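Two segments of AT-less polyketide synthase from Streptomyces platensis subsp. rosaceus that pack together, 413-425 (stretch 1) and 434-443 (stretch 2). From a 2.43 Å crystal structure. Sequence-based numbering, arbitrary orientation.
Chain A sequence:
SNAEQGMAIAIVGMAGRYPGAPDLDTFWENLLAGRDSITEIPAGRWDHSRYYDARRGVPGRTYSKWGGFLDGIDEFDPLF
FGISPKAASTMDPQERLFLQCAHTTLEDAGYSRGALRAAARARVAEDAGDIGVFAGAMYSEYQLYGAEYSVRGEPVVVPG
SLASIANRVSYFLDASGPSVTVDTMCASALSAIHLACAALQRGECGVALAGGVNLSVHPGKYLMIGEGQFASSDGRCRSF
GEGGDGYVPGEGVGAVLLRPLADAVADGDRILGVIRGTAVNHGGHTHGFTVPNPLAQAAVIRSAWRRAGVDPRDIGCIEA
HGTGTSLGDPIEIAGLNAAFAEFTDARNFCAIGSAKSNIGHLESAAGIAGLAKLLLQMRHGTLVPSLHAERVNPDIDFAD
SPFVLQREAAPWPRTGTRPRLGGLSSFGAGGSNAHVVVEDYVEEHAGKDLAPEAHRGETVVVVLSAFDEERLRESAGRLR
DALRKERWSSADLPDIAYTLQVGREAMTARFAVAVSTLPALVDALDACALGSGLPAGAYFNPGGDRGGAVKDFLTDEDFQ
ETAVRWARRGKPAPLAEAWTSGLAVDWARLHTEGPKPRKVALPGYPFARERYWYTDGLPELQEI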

ATOM      1  N   PRO A 413      13.165  20.552   0.723  1.00 71.62           N
ATOM      2  CA  PRO A 413      12.580  21.791   1.251  1.00 74.13           C
ATOM      3  C   PRO A 413      11.334  22.244   0.494  1.00 75.15           C
ATOM      4  O   PRO A 413      11.261  22.106  -0.728  1.00 75.46           O
ATOM      5  CB  PRO A 413      13.714  22.805   1.084  1.00 65.13           C
ATOM      6  CG  PRO A 413      14.477  22.306  -0.090  1.00 65.75           C
ATOM      7  CD  PRO A 413      14.416  20.804  -0.013  1.00 68.92           C
ATOM      8  N   ARG A 414      10.364  22.781   1.227  1.00 72.95           N
ATOM      9  CA  ARG A 414       9.144  23.306   0.626  1.00 71.60           C
ATOM     10  C   ARG A 414       9.354  24.737   0.147  1.00 81.63           C
ATOM     11  O   ARG A 414       9.905  25.566   0.871  1.00 91.38           O
ATOM     12  CB  ARG A 414       7.984  23.249   1.623  1.00 64.82           C
ATOM     13  CG  ARG A 414       6.661  23.746   1.062  1.00 65.80           C
ATOM     14  CD  ARG A 414       5.564  23.736   2.119  1.00 72.27           C
ATOM     15  NE  ARG A 414       5.385  22.418   2.723  1.00 78.33           N
ATOM     16  CZ  ARG A 414       4.567  21.480   2.253  1.00 83.22           C
ATOM     17  NH1 ARG A 414       3.849  21.708   1.162  1.00 84.73           N
ATOM     18  NH2 ARG A 414       4.472  20.311   2.873  1.00 83.87           N
ATOM     19  N   THR A 415       8.920  25.024  -1.076  1.00 81.83           N
ATOM     20  CA  THR A 415       9.026  26.373  -1.620  1.00 83.21           C
ATOM     21  C   THR A 415       7.827  27.212  -1.198  1.00 84.64           C
ATOM     22  O   THR A 415       6.712  27.002  -1.680  1.00 79.43           O
ATOM     23  CB  THR A 415       9.127  26.365  -3.156  1.00 79.37           C
ATOM     24  OG1 THR A 415      10.288  25.628  -3.559  1.00 79.67           O
ATOM     25  CG2 THR A 415       9.229  27.787  -3.687  1.00 77.51           C
ATOM     26  N   GLY A 416       8.065  28.162  -0.296  1.00 87.44           N
ATOM     27  CA  GLY A 416       7.009  29.000   0.240  1.00 72.28           C
ATOM     28  C   GLY A 416       5.923  28.166   0.892  1.00 85.60           C
ATOM     29  O   GLY A 416       6.197  27.348   1.769  1.00 86.11           O
ATOM     30  N   THR A 417       4.685  28.372   0.455  1.00 82.72           N
ATOM     31  CA  THR A 417       3.568  27.560   0.917  1.00 81.73           C
ATOM     32  C   THR A 417       3.059  26.673  -0.214  1.00 80.29           C
ATOM     33  O   THR A 417       1.992  26.068  -0.110  1.00 78.26           O
ATOM     34  CB  THR A 417       2.411  28.428   1.449  1.00 83.60           C
ATOM     35  OG1 THR A 417       2.011  29.366   0.441  1.00 88.12           O
ATOM     36  CG2 THR A 417       2.841  29.185   2.697  1.00 83.10           C
ATOM     37  N   ARG A 418       3.834  26.601  -1.292  1.00 80.22           N
ATOM     38  CA  ARG A 418       3.463  25.804  -2.457  1.00 72.90           C
ATOM     39  C   ARG A 418       3.716  24.318  -2.211  1.00 66.04           C
ATOM     40  O   ARG A 418       4.786  23.935  -1.735  1.00 60.14           O
ATOM     41  CB  ARG A 418       4.231  26.275  -3.695  1.00 63.07           C
ATOM     42  N   PRO A 419       2.723  23.475  -2.539  1.00 59.80           N
ATOM     43  CA  PRO A 419       2.818  22.027  -2.324  1.00 58.42           C
ATOM     44  C   PRO A 419       4.018  21.419  -3.033  1.00 58.40           C
ATOM     45  O   PRO A 419       4.357  21.851  -4.136  1.00 59.66           O
ATOM     46  CB  PRO A 419       1.513  21.492  -2.925  1.00 53.68           C
ATOM     47  CG  PRO A 419       0.585  22.654  -2.931  1.00 55.34           C
ATOM     48  CD  PRO A 419       1.447  23.854  -3.168  1.00 59.31           C
ATOM     49  N   ARG A 420       4.663  20.447  -2.397  1.00 57.48           N
ATOM     50  CA  ARG A 420       5.711  19.682  -3.057  1.00 53.45           C
ATOM     51  C   ARG A 420       5.084  18.868  -4.183  1.00 50.23           C
ATOM     52  O   ARG A 420       4.008  18.302  -4.015  1.00 48.91           O
ATOM     53  CB  ARG A 420       6.441  18.779  -2.059  1.00 51.97           C
ATOM     54  CG  ARG A 420       7.492  19.502  -1.230  1.00 54.20           C
ATOM     55  CD  ARG A 420       8.157  18.573  -0.226  1.00 53.73           C
ATOM     56  NE  ARG A 420       7.530  18.652   1.090  1.00 64.34           N
ATOM     57  CZ  ARG A 420       8.041  19.315   2.123  1.00 70.96           C
ATOM     58  NH1 ARG A 420       7.402  19.335   3.284  1.00 74.09           N
ATOM     59  NH2 ARG A 420       9.195  19.955   1.997  1.00 76.25           N
ATOM     60  N   LEU A 421       5.750  18.828  -5.332  1.00 49.92           N
ATOM     61  CA  LEU A 421       5.178  18.209  -6.522  1.00 48.11           C
ATOM     62  C   LEU A 421       6.021  17.031  -7.000  1.00 46.54           C
ATOM     63  O   LEU A 421       7.243  17.137  -7.115  1.00 53.41           O
ATOM     64  CB  LEU A 421       5.039  19.248  -7.635  1.00 49.23           C
ATOM     65  CG  LEU A 421       4.126  18.909  -8.811  1.00 56.14           C
ATOM     66  CD1 LEU A 421       2.723  18.597  -8.325  1.00 57.50           C
ATOM     67  CD2 LEU A 421       4.106  20.060  -9.802  1.00 57.73           C
ATOM     68  N   GLY A 422       5.366  15.909  -7.278  1.00 44.41           N
ATOM     69  CA  GLY A 422       6.072  14.708  -7.679  1.00 42.90           C
ATOM     70  C   GLY A 422       5.446  13.984  -8.855  1.00 41.13           C
ATOM     71  O   GLY A 422       4.264  14.157  -9.153  1.00 40.66           O
ATOM     72  N   GLY A 423       6.253  13.166  -9.525  1.00 40.24           N
ATOM     73  CA  GLY A 423       5.792  12.367 -10.645  1.00 45.02           C
ATOM     74  C   GLY A 423       6.156  10.905 -10.473  1.00 45.71           C
ATOM     75  O   GLY A 423       7.188  10.575  -9.886  1.00 49.39           O
ATOM     76  N   LEU A 424       5.309  10.023 -10.989  1.00 35.30           N
ATOM     77  CA  LEU A 424       5.493   8.589 -10.804  1.00 33.75           C
ATOM     78  C   LEU A 424       5.207   7.829 -12.092  1.00 34.94           C
ATOM     79  O   LEU A 424       4.119   7.943 -12.658  1.00 38.01           O
ATOM     80  CB  LEU A 424       4.588   8.090  -9.677  1.00 33.02           C
ATOM     81  CG  LEU A 424       4.435   6.583  -9.474  1.00 38.50           C
ATOM     82  CD1 LEU A 424       5.743   5.953  -9.030  1.00 43.91           C
ATOM     83  CD2 LEU A 424       3.335   6.307  -8.463  1.00 36.82           C
ATOM     84  N   SER A 425       6.184   7.052 -12.551  1.00 32.05           N
ATOM     85  CA  SER A 425       6.044   6.303 -13.798  1.00 34.44           C
ATOM     86  C   SER A 425       6.041   4.793 -13.582  1.00 31.17           C
ATOM     87  O   SER A 425       6.702   4.279 -12.681  1.00 34.17           O
ATOM     88  CB  SER A 425       7.166   6.672 -14.769  1.00 31.93           C
ATOM     89  OG  SER A 425       7.129   8.047 -15.102  1.00 37.45           O
ATOM     90  N   ALA A 434       2.075   4.195 -17.848  1.00 29.73           N
ATOM     91  CA  ALA A 434       1.266   5.012 -16.959  1.00 36.90           C
ATOM     92  C   ALA A 434       2.119   6.037 -16.225  1.00 37.56           C
ATOM     93  O   ALA A 434       3.272   5.773 -15.884  1.00 36.29           O
ATOM     94  CB  ALA A 434       0.516   4.135 -15.966  1.00 29.79           C
ATOM     95  N   HIS A 435       1.546   7.213 -15.994  1.00 31.38           N
ATOM     96  CA  HIS A 435       2.199   8.236 -15.191  1.00 32.26           C
ATOM     97  C   HIS A 435       1.182   8.902 -14.275  1.00 36.51           C
ATOM     98  O   HIS A 435       0.059   9.196 -14.686  1.00 33.55           O
ATOM     99  CB  HIS A 435       2.882   9.277 -16.076  1.00 32.83           C
ATOM    100  CG  HIS A 435       3.801  10.193 -15.330  1.00 39.04           C
ATOM    101  ND1 HIS A 435       5.117   9.877 -15.068  1.00 34.18           N
ATOM    102  CD2 HIS A 435       3.593  11.414 -14.784  1.00 41.04           C
ATOM    103  CE1 HIS A 435       5.681  10.865 -14.398  1.00 35.18           C
ATOM    104  NE2 HIS A 435       4.777  11.811 -14.211  1.00 35.49           N
ATOM    105  N   VAL A 436       1.579   9.127 -13.027  1.00 35.65           N
ATOM    106  CA  VAL A 436       0.699   9.735 -12.038  1.00 33.42           C
ATOM    107  C   VAL A 436       1.367  10.961 -11.426  1.00 37.52           C
ATOM    108  O   VAL A 436       2.556  10.935 -11.114  1.00 40.28           O
ATOM    109  CB  VAL A 436       0.324   8.729 -10.931  1.00 33.01           C
ATOM    110  CG1 VAL A 436      -0.481   9.403  -9.839  1.00 33.63           C
ATOM    111  CG2 VAL A 436      -0.459   7.571 -11.518  1.00 38.28           C
ATOM    112  N   VAL A 437       0.598  12.035 -11.272  1.00 36.88           N
ATOM    113  CA  VAL A 437       1.112  13.284 -10.720  1.00 36.58           C
ATOM    114  C   VAL A 437       0.523  13.564  -9.344  1.00 40.54           C
ATOM    115  O   VAL A 437      -0.691  13.711  -9.203  1.00 38.67           O
ATOM    116  CB  VAL A 437       0.801  14.472 -11.643  1.00 36.69           C
ATOM    117  CG1 VAL A 437       1.366  15.755 -11.059  1.00 41.87           C
ATOM    118  CG2 VAL A 437       1.350  14.219 -13.034  1.00 39.14           C
ATOM    119  N   VAL A 438       1.382  13.642  -8.330  1.00 42.31           N
ATOM    120  CA  VAL A 438       0.913  13.871  -6.966  1.00 41.70           C
ATOM    121  C   VAL A 438       1.562  15.091  -6.312  1.00 39.57           C
ATOM    122  O   VAL A 438       2.702  15.448  -6.606  1.00 41.05           O
ATOM    123  CB  VAL A 438       1.162  12.636  -6.061  1.00 41.86           C
ATOM    124  CG1 VAL A 438       0.532  11.394  -6.664  1.00 39.14           C
ATOM    125  CG2 VAL A 438       2.646  12.417  -5.837  1.00 37.21           C
ATOM    126  N   GLU A 439       0.806  15.732  -5.432  1.00 39.06           N
ATOM    127  CA  GLU A 439       1.322  16.801  -4.590  1.00 44.54           C
ATOM    128  C   GLU A 439       0.833  16.578  -3.164  1.00 49.90           C
ATOM    129  O   GLU A 439      -0.213  15.961  -2.958  1.00 57.55           O
ATOM    130  CB  GLU A 439       0.875  18.170  -5.103  1.00 49.28           C
ATOM    131  CG  GLU A 439      -0.634  18.366  -5.094  1.00 59.24           C
ATOM    132  CD  GLU A 439      -1.046  19.785  -5.443  1.00 70.68           C
ATOM    133  OE1 GLU A 439      -0.178  20.573  -5.873  1.00 75.55           O
ATOM    134  OE2 GLU A 439      -2.243  20.110  -5.286  1.00 72.69           O
ATOM    135  N   ASP A 440       1.577  17.063  -2.175  1.00 46.47           N
ATOM    136  CA  ASP A 440       1.112  16.938  -0.799  1.00 47.03           C
ATOM    137  C   ASP A 440       0.037  17.981  -0.511  1.00 45.86           C
ATOM    138  O   ASP A 440      -0.290  18.804  -1.366  1.00 44.77           O
ATOM    139  CB  ASP A 440       2.269  17.058   0.202  1.00 50.19           C
ATOM    140  CG  ASP A 440       3.100  18.304  -0.004  1.00 58.29           C
ATOM    141  OD1 ASP A 440       2.744  19.136  -0.864  1.00 65.92           O
ATOM    142  OD2 ASP A 440       4.114  18.452   0.712  1.00 58.53           O
ATOM    143  N   TYR A 441      -0.510  17.939   0.697  1.00 47.42           N
ATOM    144  CA  TYR A 441      -1.637  18.789   1.051  1.00 51.78           C
ATOM    145  C   TYR A 441      -1.230  19.900   2.013  1.00 58.14           C
ATOM    146  O   TYR A 441      -0.381  19.705   2.884  1.00 57.58           O
ATOM    147  CB  TYR A 441      -2.755  17.939   1.660  1.00 50.61           C
ATOM    148  CG  TYR A 441      -3.941  18.729   2.165  1.00 50.62           C
ATOM    149  CD1 TYR A 441      -4.814  19.353   1.281  1.00 42.01           C
ATOM    150  CD2 TYR A 441      -4.197  18.837   3.527  1.00 51.42           C
ATOM    151  CE1 TYR A 441      -5.903  20.073   1.742  1.00 48.98           C
ATOM    152  CE2 TYR A 441      -5.283  19.554   3.996  1.00 42.64           C
ATOM    153  CZ  TYR A 441      -6.130  20.170   3.102  1.00 51.18           C
ATOM    154  OH  TYR A 441      -7.211  20.884   3.566  1.00 57.96           O
ATOM    155  N   VAL A 442      -1.840  21.069   1.838  1.00 65.14           N
ATOM    156  CA  VAL A 442      -1.611  22.206   2.721  1.00 69.62           C
ATOM    157  C   VAL A 442      -2.938  22.795   3.198  1.00 73.62           C
ATOM    158  O   VAL A 442      -3.722  23.304   2.398  1.00 76.07           O
ATOM    159  CB  VAL A 442      -0.788  23.309   2.027  1.00 64.80           C
ATOM    160  CG1 VAL A 442      -0.690  24.539   2.919  1.00 70.18           C
ATOM    161  CG2 VAL A 442       0.598  22.793   1.659  1.00 53.03           C
ATOM    162  N   GLU A 443      -3.186  22.719   4.502  1.00 69.66           N
ATOM    163  CA  GLU A 443      -4.421  23.243   5.077  1.00 64.71           C
ATOM    164  C   GLU A 443      -4.413  24.769   5.108  1.00 67.72           C
ATOM    165  O   GLU A 443      -4.932  25.422   4.202  1.00 69.52           O
ATOM    166  CB  GLU A 443      -4.633  22.691   6.488  1.00 60.03           C
TER

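The backbone supplies the framework of this contact. Strands 421-425 and 434-439 run antiparallel, their N-to-C directions 161° apart, and pair through two narrow hydrogen-bonded rings. In one, Gly422 N donates to Val438 O at 2.8 Å and Val438 N returns a bond to Gly422 O at 3.0 Å; in the other, Leu424 N reaches Val436 O at 2.9 Å and Val436 N reaches Leu424 O at 2.8 Å. Non-hydrogen-bonded pairs alternate with these rings, Gly423 with Val437 between them and Leu421 with Glu439 and Ser425 with His435 outside; at such positions CA-H groups face carbonyls: His435 CA lies 3.2 Å from Leu424 O, and Gly423 CA 3.6 Å from Val436 O. Beyond the strand, one more backbone bond runs from Asp440 N to Arg420 O at 3.3 Å.

Charged groups gather at this end of the ladder, around the carboxylate of Asp440. Arg414 NH2 forms a salt bridge to Asp440 OD2 at 2.9 Å, and Arg420 NE forms another to the same Asp440 OD2 at 3.4 Å. The hydrogen bonds within both are weak in geometry, though the groups are close enough to count as salt bridges. The backbone joins in as well, with a weak hydrogen bond from Arg420 N to Asp440 OD1 at 2.8 Å. A short acidic side chain suits this place: with chi1 at 53°, its end comes nearer to the other stretch although its CA-to-CB bond points sideways. The negative charge also helps offset the crowding of two guanidinium groups, whose Arg414 NH2 and Arg420 NH1 are 3.1 Å apart and, both being donors, do not bond.

A polar pair occupies the other end. Ser425 OG and His435 ND1 share a hydrogen bond of 2.7 Å, and either could be the donor. The hydroxyl lies at the edge of the imidazole, near its plane, where the ring nitrogen can engage it. The same ring explains the value of Gly423: His435 NE2 is 3.7 Å from Gly423 CA, and a CB placed ideally on Gly423 would be 3.0 Å from His435 NE2, a clash.

Apolar contacts fill in the sheet faces. Leu424 CB and Val436 CB are paired on one face, 4.5 Å apart, while on the other Leu421 CD1 approaches Val437 CG1 at 4.2 Å and Glu439 CB at 3.7 Å. Branched valines favour extended backbone and suit these buried strand positions. Outside the sheet, Val442 CG2 packs 3.5 Å from Arg414 NH1, adding an aliphatic neighbour to the guanidinium.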